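Local coordinates for bromo domain-containing protein (Trypanosoma brucei brucei, PDB 5K29) that has no established function, but probably recognises acetylated lysines on other proteins through its N-terminal bromodomain, at residues L8-E13 against D114-Q119; A60-A63 against A67-Y70; V19-R24 against M110-A115. One frame throughout, in Å; residues are numbered along the deposited sequence. Where two conformers were deposited one is given.

Interaction 1: residues L8-E13 against D114-Q119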
loop_
_atom_site.group_PDB
_atom_site.type_symbol
_atom_site.label_atom_id
_atom_site.label_comp_id
_atom_site.label_asym_id
_atom_site.label_seq_id
_atom_site.Cartn_x
_atom_site.Cartn_y
_atom_site.Cartn_z
ATOM N N LEU A 8 -13.185 5.925 -13.185
ATOM C CA LEU A 8 -12.253 4.829 -12.902
ATOM C C LEU A 8 -11.016 4.993 -13.775
ATOM O O LEU A 8 -11.095 4.868 -15.003
ATOM C CB LEU A 8 -12.924 3.459 -13.136
ATOM C CG LEU A 8 -12.194 2.233 -12.580
ATOM N N LEU A 9 -9.890 5.335 -13.135
ATOM C CA LEU A 9 -8.616 5.568 -13.805
ATOM C C LEU A 9 -7.801 4.290 -13.986
ATOM O O LEU A 9 -7.185 4.103 -15.037
ATOM C CB LEU A 9 -7.807 6.636 -13.048
ATOM C CG LEU A 9 -8.363 8.070 -13.105
ATOM C CD1 LEU A 9 -7.964 8.847 -11.890
ATOM C CD2 LEU A 9 -7.923 8.802 -14.378
ATOM N N TYR A 10 -7.792 3.415 -12.963
ATOM C CA TYR A 10 -7.038 2.166 -12.995
ATOM C C TYR A 10 -7.944 0.950 -12.756
ATOM O O TYR A 10 -8.770 0.987 -11.836
ATOM C CB TYR A 10 -5.877 2.187 -11.976
ATOM C CG TYR A 10 -5.036 3.451 -11.982
ATOM C CD1 TYR A 10 -4.131 3.704 -13.008
ATOM C CD2 TYR A 10 -5.142 4.391 -10.958
ATOM C CE1 TYR A 10 -3.342 4.854 -13.013
ATOM C CE2 TYR A 10 -4.369 5.555 -10.960
ATOM C CZ TYR A 10 -3.469 5.781 -11.993
ATOM O OH TYR A 10 -2.689 6.915 -12.029
ATOM N N PRO A 11 -7.796 -0.137 -13.559
ATOM C CA PRO A 11 -8.637 -1.332 -13.341
ATOM C C PRO A 11 -8.321 -2.088 -12.048
ATOM O O PRO A 11 -7.181 -2.058 -11.564
ATOM C CB PRO A 11 -8.363 -2.199 -14.571
ATOM C CG PRO A 11 -7.045 -1.756 -15.075
ATOM C CD PRO A 11 -6.877 -0.318 -14.704
ATOM N N ARG A 12 -9.341 -2.787 -11.508
ATOM C CA ARG A 12 -9.265 -3.583 -10.283
ATOM C C ARG A 12 -8.121 -4.602 -10.335
ATOM O O ARG A 12 -7.375 -4.709 -9.365
ATOM C CB ARG A 12 -10.610 -4.270 -10.002
ATOM N N GLU A 13 -7.954 -5.305 -11.478
ATOM C CA GLU A 13 -6.890 -6.300 -11.684
ATOM C C GLU A 13 -5.477 -5.728 -11.438
ATOM O O GLU A 13 -4.642 -6.401 -10.819
ATOM C CB GLU A 13 -6.989 -6.939 -13.086
ATOM N N ASP A 114 4.509 4.665 -6.561
ATOM C CA ASP A 114 4.943 5.753 -7.460
ATOM C C ASP A 114 5.442 5.244 -8.805
ATOM O O ASP A 114 5.202 5.898 -9.825
ATOM C CB ASP A 114 5.967 6.687 -6.805
ATOM C CG ASP A 114 5.426 7.529 -5.654
ATOM O OD1 ASP A 114 4.213 7.899 -5.691
ATOM O OD2 ASP A 114 6.222 7.867 -4.736
ATOM N N ALA A 115 6.132 4.082 -8.811
ATOM C CA ALA A 115 6.642 3.448 -10.030
ATOM C C ALA A 115 5.449 2.994 -10.860
ATOM O O ALA A 115 5.502 3.078 -12.077
ATOM C CB ALA A 115 7.502 2.252 -9.680
ATOM N N TYR A 116 4.369 2.526 -10.209
ATOM C CA TYR A 116 3.175 2.117 -10.947
ATOM C C TYR A 116 2.600 3.351 -11.721
ATOM O O TYR A 116 2.323 3.246 -12.911
ATOM C CB TYR A 116 2.125 1.486 -10.014
ATOM C CG TYR A 116 0.793 1.282 -10.709
ATOM C CD1 TYR A 116 0.561 0.159 -11.500
ATOM C CD2 TYR A 116 -0.209 2.249 -10.637
ATOM C CE1 TYR A 116 -0.635 0.000 -12.195
ATOM C CE2 TYR A 116 -1.403 2.106 -11.339
ATOM C CZ TYR A 116 -1.626 0.962 -12.086
ATOM O OH TYR A 116 -2.821 0.798 -12.740
ATOM N N ILE A 117 2.398 4.477 -11.015
ATOM C CA ILE A 117 1.927 5.776 -11.535
ATOM C C ILE A 117 2.846 6.258 -12.665
ATOM O O ILE A 117 2.350 6.586 -13.742
ATOM C CB ILE A 117 1.851 6.822 -10.391
ATOM C CG1 ILE A 117 0.775 6.463 -9.358
ATOM C CG2 ILE A 117 1.644 8.212 -10.943
ATOM C CD1 ILE A 117 0.899 7.265 -8.020
ATOM N N SER A 118 4.182 6.258 -12.429
ATOM C CA SER A 118 5.205 6.637 -13.412
ATOM C C SER A 118 5.110 5.747 -14.646
ATOM O O SER A 118 5.305 6.238 -15.753
ATOM C CB SER A 118 6.605 6.484 -12.831
ATOM O OG SER A 118 6.755 7.172 -11.603
ATOM N N GLN A 119 4.839 4.436 -14.462
ATOM C CA GLN A 119 4.725 3.498 -15.586
ATOM C C GLN A 119 3.469 3.764 -16.424
ATOM O O GLN A 119 3.560 3.713 -17.632
ATOM C CB GLN A 119 4.788 2.040 -15.116
ATOM C CG GLN A 119 6.201 1.545 -14.830
#
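Y10 and Y116 form an edge-to-face (T-shaped) aromatic pair. It ties the loop before helix 12-21 to the last turns of helix 97-122 in a bromodomain four-helix bundle. The first residue of the helical segment, D114, does not reach the loop but helps hold the helix. Its carbonyl O is gripped twice: the backbone N of S118 and S118 OG (2.7 Å) reach it from opposite faces of its plane. Its carboxylate makes a salt bridge with K78.

Two residues on, Y116 carries the contact. Its CG lies anti to the backbone N (chi1 170°), which sends the ring toward the loop. The ring centroids of Y10 and Y116 are 5.2 Å apart and the planes meet at 69°. The edge of Y116 enters over one face of Y10, near the rim. There Y116 CE2 sits 3.6 Å from Y10 CD1. The hydroxyl runs on past the ring, with Y116 OH 3.2 Å from Y10 CD1 and 3.4 Å from Y10 CB. The two side chains thus pass each other in opposite directions. L9 CB lies near the rim of the other face of Y10, 4.0 Å above the ring plane.

Both phenol ends are held by hydrogen bonds. Y116 OH pairs with the carboxylate of E14, and Y10 OH bonds to the carbonyl O of V72. These anchors should limit how far either ring can slide.

I117 adds a lighter touch, with its CG1 4.4 Å from Y10 OH.

P11 is the N-cap of helix 12-21, so Y10 lies just ahead of that helix. M15 touches both tyrosine side chains, and L18 packs on Y116. L74, in the loop leading into helix 75-92, also touches both side chains. The pair therefore fills the junction between helices 12-21 and 97-122 and that loop.

Interaction 2: residues A60-A63 against A67-Y70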
loop_
_atom_site.group_PDB
_atom_site.type_symbol
_atom_site.label_atom_id
_atom_site.label_comp_id
_atom_site.label_asym_id
_atom_site.label_seq_id
_atom_site.Cartn_x
_atom_site.Cartn_y
_atom_site.Cartn_z
ATOM N N ALA A 60 -5.716 -5.856 -0.414
ATOM C CA ALA A 60 -5.951 -6.542 -1.696
ATOM C C ALA A 60 -7.445 -6.763 -1.930
ATOM O O ALA A 60 -7.907 -6.693 -3.069
ATOM C CB ALA A 60 -5.211 -7.869 -1.733
ATOM N N ASP A 61 -8.193 -6.991 -0.827
ATOM C CA ASP A 61 -9.637 -7.167 -0.779
ATOM C C ASP A 61 -10.304 -5.844 -1.169
ATOM O O ASP A 61 -11.153 -5.826 -2.068
ATOM C CB ASP A 61 -10.046 -7.598 0.646
ATOM C CG ASP A 61 -11.472 -8.063 0.836
ATOM O OD1 ASP A 61 -12.068 -8.584 -0.142
ATOM O OD2 ASP A 61 -11.973 -7.976 1.978
ATOM N N ARG A 62 -9.869 -4.730 -0.525
ATOM C CA ARG A 62 -10.333 -3.375 -0.812
ATOM C C ARG A 62 -10.029 -3.038 -2.289
ATOM O O ARG A 62 -10.878 -2.465 -2.972
ATOM C CB ARG A 62 -9.690 -2.348 0.135
ATOM C CG ARG A 62 -10.143 -2.511 1.589
ATOM C CD ARG A 62 -9.796 -1.328 2.480
ATOM N NE ARG A 62 -8.448 -1.413 3.046
ATOM C CZ ARG A 62 -8.106 -0.964 4.253
ATOM N NH1 ARG A 62 -9.016 -0.413 5.048
ATOM N NH2 ARG A 62 -6.854 -1.071 4.676
ATOM N N ALA A 63 -8.857 -3.479 -2.801
ATOM C CA ALA A 63 -8.451 -3.246 -4.195
ATOM C C ALA A 63 -9.379 -3.959 -5.184
ATOM O O ALA A 63 -9.706 -3.392 -6.223
ATOM C CB ALA A 63 -6.993 -3.654 -4.418
ATOM N N ALA A 67 -11.693 0.061 -4.356
ATOM C CA ALA A 67 -11.444 1.162 -3.426
ATOM C C ALA A 67 -10.416 2.200 -3.881
ATOM O O ALA A 67 -10.508 3.356 -3.458
ATOM C CB ALA A 67 -11.051 0.620 -2.062
ATOM N N TYR A 68 -9.473 1.814 -4.754
ATOM C CA TYR A 68 -8.335 2.666 -5.102
ATOM C C TYR A 68 -8.192 3.216 -6.531
ATOM O O TYR A 68 -7.307 4.057 -6.750
ATOM C CB TYR A 68 -7.055 1.890 -4.787
ATOM C CG TYR A 68 -7.016 1.223 -3.426
ATOM C CD1 TYR A 68 -7.260 1.948 -2.268
ATOM C CD2 TYR A 68 -6.606 -0.100 -3.291
ATOM C CE1 TYR A 68 -7.176 1.355 -1.015
ATOM C CE2 TYR A 68 -6.475 -0.692 -2.036
ATOM C CZ TYR A 68 -6.750 0.047 -0.901
ATOM O OH TYR A 68 -6.591 -0.499 0.343
ATOM N N GLY A 69 -8.997 2.744 -7.477
ATOM C CA GLY A 69 -8.864 3.145 -8.878
ATOM C C GLY A 69 -9.294 4.539 -9.306
ATOM O O GLY A 69 -9.113 4.886 -10.476
ATOM N N TYR A 70 -9.844 5.352 -8.390
ATOM C CA TYR A 70 -10.375 6.686 -8.689
ATOM C C TYR A 70 -9.449 7.880 -8.352
ATOM O O TYR A 70 -9.857 9.029 -8.562
ATOM C CB TYR A 70 -11.741 6.860 -8.003
ATOM C CG TYR A 70 -12.767 5.832 -8.435
ATOM C CD1 TYR A 70 -13.526 6.017 -9.589
ATOM C CD2 TYR A 70 -12.982 4.676 -7.691
ATOM C CE1 TYR A 70 -14.475 5.078 -9.989
ATOM C CE2 TYR A 70 -13.928 3.728 -8.082
ATOM C CZ TYR A 70 -14.673 3.933 -9.233
ATOM O OH TYR A 70 -15.611 3.007 -9.627
#
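This is a local helix-end contact. The last turn of helix 53-64 packs against the loop that follows, on the way to helix 75-92 in the bromodomain bundle. R62, A63, A67 and Y68 make it.

The backbone closes first. A67 N donates to R62 O over 3.0 Å with an N-H...O angle of 163°. The bond reaches back five residues, which is consistent with a Schellman-type helix end. The donor is tilted 31° from the carbonyl plane of R62. A67 CB also comes close to the acceptor, 3.2 Å from R62 O.

Y68 then turns back toward the helix. Its CG lies beside the backbone N, anti to the carbonyl carbon (chi1 -47°), which returns the ring to residues 62-63. The A63 methyl lies beside the CD2-CE2 side of the ring, with A63 CB 3.7 Å from Y68 CD2. A67 CB sits over a face of the same ring, toward its rim. M15 of helix 12-21 and L77 of helix 75-92 also touch Y68, so the ring is built into the meeting point of three helices.

At the phenol end, R62 and Y68 converge on one carboxylate oxygen of helix 75-92. Y68 OH hydrogen-bonds D80 OD2. In the conformer described, one of two for R62, R62 NE forms a salt bridge with the same oxygen. R62 CB rests 3.6 Å from Y68 OH.

Interaction 3: residues V19-R24 against M110-A115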
loop_
_atom_site.group_PDB
_atom_site.type_symbol
_atom_site.label_atom_id
_atom_site.label_comp_id
_atom_site.label_asym_id
_atom_site.label_seq_id
_atom_site.Cartn_x
_atom_site.Cartn_y
_atom_site.Cartn_z
ATOM N N VAL A 19 -1.211 -4.114 -5.049
ATOM C CA VAL A 19 -1.207 -4.488 -3.620
ATOM C C VAL A 19 -0.421 -5.801 -3.395
ATOM O O VAL A 19 0.376 -5.869 -2.459
ATOM C CB VAL A 19 -2.611 -4.548 -2.983
ATOM C CG1 VAL A 19 -2.520 -4.964 -1.517
ATOM C CG2 VAL A 19 -3.324 -3.214 -3.113
ATOM N N ARG A 20 -0.605 -6.808 -4.279
ATOM C CA ARG A 20 0.119 -8.084 -4.199
ATOM C C ARG A 20 1.644 -7.891 -4.276
ATOM O O ARG A 20 2.365 -8.548 -3.530
ATOM C CB ARG A 20 -0.350 -9.065 -5.298
ATOM C CG ARG A 20 0.530 -10.322 -5.485
ATOM C CD ARG A 20 0.582 -11.230 -4.262
ATOM N NE ARG A 20 1.797 -12.045 -4.200
ATOM C CZ ARG A 20 1.906 -13.266 -4.712
ATOM N NH1 ARG A 20 3.042 -13.942 -4.590
ATOM N NH2 ARG A 20 0.884 -13.821 -5.349
ATOM N N SER A 21 2.129 -6.964 -5.148
ATOM C CA SER A 21 3.564 -6.694 -5.298
ATOM C C SER A 21 4.190 -6.143 -4.000
ATOM O O SER A 21 5.391 -6.285 -3.796
ATOM C CB SER A 21 3.831 -5.785 -6.498
ATOM O OG SER A 21 3.441 -4.436 -6.279
ATOM N N LEU A 22 3.365 -5.595 -3.091
ATOM C CA LEU A 22 3.840 -5.074 -1.792
ATOM C C LEU A 22 4.123 -6.243 -0.819
ATOM O O LEU A 22 4.681 -6.036 0.261
ATOM C CB LEU A 22 2.836 -4.078 -1.183
ATOM C CG LEU A 22 2.277 -2.959 -2.090
ATOM C CD1 LEU A 22 1.299 -2.088 -1.343
ATOM C CD2 LEU A 22 3.391 -2.068 -2.651
ATOM N N ASP A 23 3.741 -7.474 -1.214
ATOM C CA ASP A 23 3.943 -8.674 -0.417
ATOM C C ASP A 23 5.358 -9.224 -0.612
ATOM O O ASP A 23 5.702 -9.694 -1.704
ATOM C CB ASP A 23 2.874 -9.737 -0.745
ATOM C CG ASP A 23 3.022 -11.027 0.035
ATOM O OD1 ASP A 23 3.241 -10.952 1.271
ATOM O OD2 ASP A 23 2.920 -12.114 -0.588
ATOM N N ARG A 24 6.171 -9.158 0.452
ATOM C CA ARG A 24 7.554 -9.650 0.455
ATOM C C ARG A 24 7.817 -10.529 1.683
ATOM O O ARG A 24 7.446 -10.137 2.796
ATOM C CB ARG A 24 8.551 -8.479 0.387
ATOM N N MET A 110 5.607 2.890 -0.953
ATOM C CA MET A 110 5.432 4.175 -1.628
ATOM C C MET A 110 6.204 4.167 -2.973
ATOM O O MET A 110 5.674 4.658 -3.966
ATOM C CB MET A 110 5.882 5.357 -0.736
ATOM C CG MET A 110 5.069 5.506 0.541
ATOM S SD MET A 110 3.288 5.597 0.238
ATOM C CE MET A 110 2.670 5.286 1.828
ATOM N N GLY A 111 7.392 3.548 -2.985
ATOM C CA GLY A 111 8.246 3.401 -4.165
ATOM C C GLY A 111 7.541 2.627 -5.264
ATOM O O GLY A 111 7.498 3.089 -6.401
ATOM N N LYS A 112 6.908 1.490 -4.913
ATOM C CA LYS A 112 6.153 0.630 -5.850
ATOM C C LYS A 112 4.887 1.325 -6.363
ATOM O O LYS A 112 4.530 1.195 -7.533
ATOM C CB LYS A 112 5.785 -0.728 -5.208
ATOM C CG LYS A 112 6.921 -1.742 -5.195
ATOM C CD LYS A 112 6.632 -2.843 -6.202
ATOM C CE LYS A 112 7.804 -3.743 -6.490
ATOM N NZ LYS A 112 8.007 -4.751 -5.421
ATOM N N ILE A 113 4.234 2.089 -5.488
ATOM C CA ILE A 113 3.031 2.846 -5.816
ATOM C C ILE A 113 3.392 3.955 -6.794
ATOM O O ILE A 113 2.691 4.119 -7.790
ATOM C CB ILE A 113 2.280 3.348 -4.524
ATOM C CG1 ILE A 113 1.703 2.134 -3.713
ATOM C CG2 ILE A 113 1.168 4.338 -4.900
ATOM C CD1 ILE A 113 1.374 2.377 -2.178
ATOM N N ASP A 114 4.509 4.665 -6.561
ATOM C CA ASP A 114 4.943 5.753 -7.460
ATOM C C ASP A 114 5.442 5.244 -8.805
ATOM O O ASP A 114 5.202 5.898 -9.825
ATOM C CB ASP A 114 5.967 6.687 -6.805
ATOM C CG ASP A 114 5.426 7.529 -5.654
ATOM O OD1 ASP A 114 4.213 7.899 -5.691
ATOM O OD2 ASP A 114 6.222 7.867 -4.736
ATOM N N ALA A 115 6.132 4.082 -8.811
ATOM C CA ALA A 115 6.642 3.448 -10.030
ATOM C C ALA A 115 5.449 2.994 -10.860
ATOM O O ALA A 115 5.502 3.078 -12.077
ATOM C CB ALA A 115 7.502 2.252 -9.680
#
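The flat group here is the S21 peptide, whose carbonyl O meets the K112 ammonium; S21 and L22 otherwise meet K112 with aliphatic atoms and a hydroxyl. This is packing of a helix end and its following turn on a helix, in the four-helix bundle of a bromodomain. The end of helix 12-21 and the turn after it lean on the middle of helix 97-122. The backbones come close, with CA atoms of L22 and K112 7.4 Å apart.

L22 provides the apolar half. Its CD2 reaches K112 CB at 3.8 Å, and the two side chains run past each other in opposite directions.

K112 bends at chi2 (-108°) and again at chi4 (79°). Its methylene chain is thereby carried across S21, and its CD lies 3.6 Å from S21 OG. That hydroxyl hydrogen-bonds L18 O, one turn back in its own helix. The lysine tip ends at the C-terminal end of helix 12-21, where its positive charge would probably interact favourably with the helix dipole.

Behind the contact, I113 and M110 face helix 75-92, with both touching K78. V19 turns to helix 53-64. The polar link across the contact is a single weak hydrogen bond, K112 NZ to S21 O at 3.4 Å.

Overall arrangement
Interactions 1 and 3 both join helix 12-21, or the loop leading into it, to helix 97-122. Their centres lie 11 Å apart, and D114 and A115 belong to both. Interaction 2 is nested along the chain inside the loops that they close. Its centre is 11 Å from interaction 1 and 14 Å from interaction 3. G69 O probably accepts bonds from L9 N (2.8 Å) and Y10 N (3.2 Å), linking interactions 1 and 2. V19 packs on A60 and A63, linking interactions 2 and 3. Helix 12-21 is thus in contact with both helix 97-122 and helix 53-64. In bromodomains the acetyl-lysine pocket lies at the opposite end of the bundle from interactions 1 and 2.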